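PDB 3E11: predicted zincin-like metalloprotease from Acidothermus cellulolyticus 11B, which is of unknown function but is probably a metal-dependent peptidase of the zincin kind. Local coordinates for residues G47-I52 with A99-I104. Sequence-based numbering, arbitrary orientation. Where two conformers were deposited one is given.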
loop_
_atom_site.group_PDB
_atom_site.type_symbol
_atom_site.label_atom_id
_atom_site.label_comp_id
_atom_site.label_asym_id
_atom_site.label_seq_id
_atom_site.Cartn_x
_atom_site.Cartn_y
_atom_site.Cartn_z
ATOM N N GLY A 47 5.001 -0.894 -4.858
ATOM C CA GLY A 47 3.729 -0.229 -4.785
ATOM C C GLY A 47 3.689 1.004 -5.650
ATOM O O GLY A 47 4.736 1.439 -6.168
ATOM N N LEU A 48 2.483 1.560 -5.811
ATOM C CA LEU A 48 2.293 2.750 -6.665
ATOM C C LEU A 48 1.073 3.530 -6.190
ATOM O O LEU A 48 0.032 2.937 -5.957
ATOM C CB LEU A 48 2.094 2.321 -8.126
ATOM C CG LEU A 48 1.726 3.401 -9.141
ATOM C CD1 LEU A 48 2.857 4.404 -9.276
ATOM C CD2 LEU A 48 1.359 2.798 -10.485
ATOM N N TYR A 49 1.211 4.842 -6.009
ATOM C CA TYR A 49 0.091 5.668 -5.604
ATOM C C TYR A 49 -0.589 6.138 -6.874
ATOM O O TYR A 49 0.059 6.684 -7.788
ATOM C CB TYR A 49 0.523 6.874 -4.756
ATOM C CG TYR A 49 -0.646 7.578 -4.115
ATOM C CD1 TYR A 49 -1.435 8.498 -4.833
ATOM C CD2 TYR A 49 -0.974 7.342 -2.795
ATOM C CE1 TYR A 49 -2.502 9.137 -4.230
ATOM C CE2 TYR A 49 -2.053 7.938 -2.206
ATOM C CZ TYR A 49 -2.810 8.835 -2.908
ATOM O OH TYR A 49 -3.853 9.425 -2.270
ATOM N N VAL A 50 -1.905 5.942 -6.917
ATOM C CA VAL A 50 -2.730 6.375 -8.031
ATOM C C VAL A 50 -3.777 7.373 -7.524
ATOM O O VAL A 50 -4.722 7.009 -6.797
ATOM C CB VAL A 50 -3.434 5.200 -8.684
ATOM C CG1 VAL A 50 -4.290 5.677 -9.859
ATOM C CG2 VAL A 50 -2.426 4.133 -9.092
ATOM N N GLY A 51 -3.579 8.633 -7.895
ATOM C CA GLY A 51 -4.502 9.725 -7.589
ATOM C C GLY A 51 -5.602 9.814 -8.608
ATOM O O GLY A 51 -5.341 9.898 -9.803
ATOM N N ILE A 52 -6.838 9.863 -8.140
ATOM C CA ILE A 52 -8.019 9.899 -9.009
ATOM C C ILE A 52 -8.287 11.339 -9.460
ATOM O O ILE A 52 -8.309 12.243 -8.615
ATOM C CB ILE A 52 -9.278 9.380 -8.260
ATOM C CG1 ILE A 52 -9.084 7.929 -7.790
ATOM C CG2 ILE A 52 -10.510 9.465 -9.148
ATOM C CD1 ILE A 52 -8.854 6.948 -8.877
ATOM N N ALA A 99 2.990 8.675 2.666
ATOM C CA ALA A 99 3.858 9.751 3.141
ATOM C C ALA A 99 4.378 10.600 1.971
ATOM O O ALA A 99 4.347 11.834 2.009
ATOM C CB ALA A 99 4.991 9.160 3.933
ATOM N N HIS A 100 4.821 9.921 0.919
ATOM C CA HIS A 100 5.373 10.584 -0.254
ATOM C C HIS A 100 4.296 11.367 -0.992
ATOM O O HIS A 100 4.564 12.455 -1.512
ATOM C CB HIS A 100 6.059 9.575 -1.195
ATOM C CG HIS A 100 7.233 8.872 -0.584
ATOM N ND1 HIS A 100 7.792 7.740 -1.138
ATOM C CD2 HIS A 100 7.941 9.127 0.544
ATOM C CE1 HIS A 100 8.792 7.328 -0.379
ATOM N NE2 HIS A 100 8.901 8.152 0.651
ATOM N N HIS A 101 3.065 10.855 -0.994
ATOM C CA HIS A 101 1.946 11.556 -1.617
ATOM C C HIS A 101 1.703 12.921 -0.965
ATOM O O HIS A 101 1.299 13.865 -1.638
ATOM C CB HIS A 101 0.664 10.712 -1.549
ATOM C CG HIS A 101 -0.574 11.458 -1.945
ATOM N ND1 HIS A 101 -0.829 11.852 -3.241
ATOM C CD2 HIS A 101 -1.619 11.903 -1.205
ATOM C CE1 HIS A 101 -1.993 12.474 -3.290
ATOM N NE2 HIS A 101 -2.490 12.528 -2.067
ATOM N N PHE A 102 1.960 13.011 0.339
ATOM C CA PHE A 102 1.792 14.254 1.087
ATOM C C PHE A 102 3.144 14.907 1.352
ATOM O O PHE A 102 3.298 15.652 2.314
ATOM C CB PHE A 102 1.085 13.980 2.411
ATOM C CG PHE A 102 -0.353 13.640 2.259
ATOM C CD1 PHE A 102 -1.263 14.597 1.803
ATOM C CD2 PHE A 102 -0.808 12.373 2.555
ATOM C CE1 PHE A 102 -2.591 14.287 1.666
ATOM C CE2 PHE A 102 -2.140 12.054 2.408
ATOM C CZ PHE A 102 -3.034 13.010 1.971
ATOM N N GLY A 103 4.107 14.628 0.489
ATOM C CA GLY A 103 5.373 15.326 0.462
ATOM C C GLY A 103 6.273 15.132 1.657
ATOM O O GLY A 103 7.145 15.970 1.906
ATOM N N ILE A 104 6.106 14.017 2.360
ATOM C CA ILE A 104 6.951 13.648 3.496
ATOM C C ILE A 104 7.997 12.643 3.004
ATOM O O ILE A 104 7.663 11.603 2.453
ATOM C CB ILE A 104 6.096 13.076 4.650
ATOM C CG1 ILE A 104 5.199 14.182 5.225
ATOM C CG2 ILE A 104 6.948 12.458 5.748
ATOM C CD1 ILE A 104 3.816 13.753 5.524
#
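Both Tyr49 and His101 hold CG anti to the backbone N (chi1 -169° and 170°), which brings the two rings together between strand 47-50 and the end of helix 83-101, where they lie face against face. Their planes are only 13° apart and their centroids 4.0 Å apart, an offset stack. Tyr49 CZ sits above the middle of the imidazole, while His101 ND1 comes over the rim of the phenol ring, 3.3 Å from Tyr49 CE1. Histidine suits its place because its flat imidazole can lie against the phenol while its CB makes a CH-pi contact with the same ring, 4.0 Å from the centroid. Tyrosine offers that face while its hydroxyl hydrogen-bonds Asp67 OD2 on the adjacent strand, which fixes the ring's far end. With an alanine in place of Tyr49 the imidazole would probably lose its stacking partner and Asp67 its hydroxyl mate. At its edge the imidazole meets Phe102, whose ring face takes His101 CD2 over its centre. Gly103, whose positive phi favours glycine, closes the helix in a Schellman motif. The stack thus joins the sheet's edge strand to the C-terminal end of a helix whose HExxH pattern, including His100, is consistent with the zincin fold.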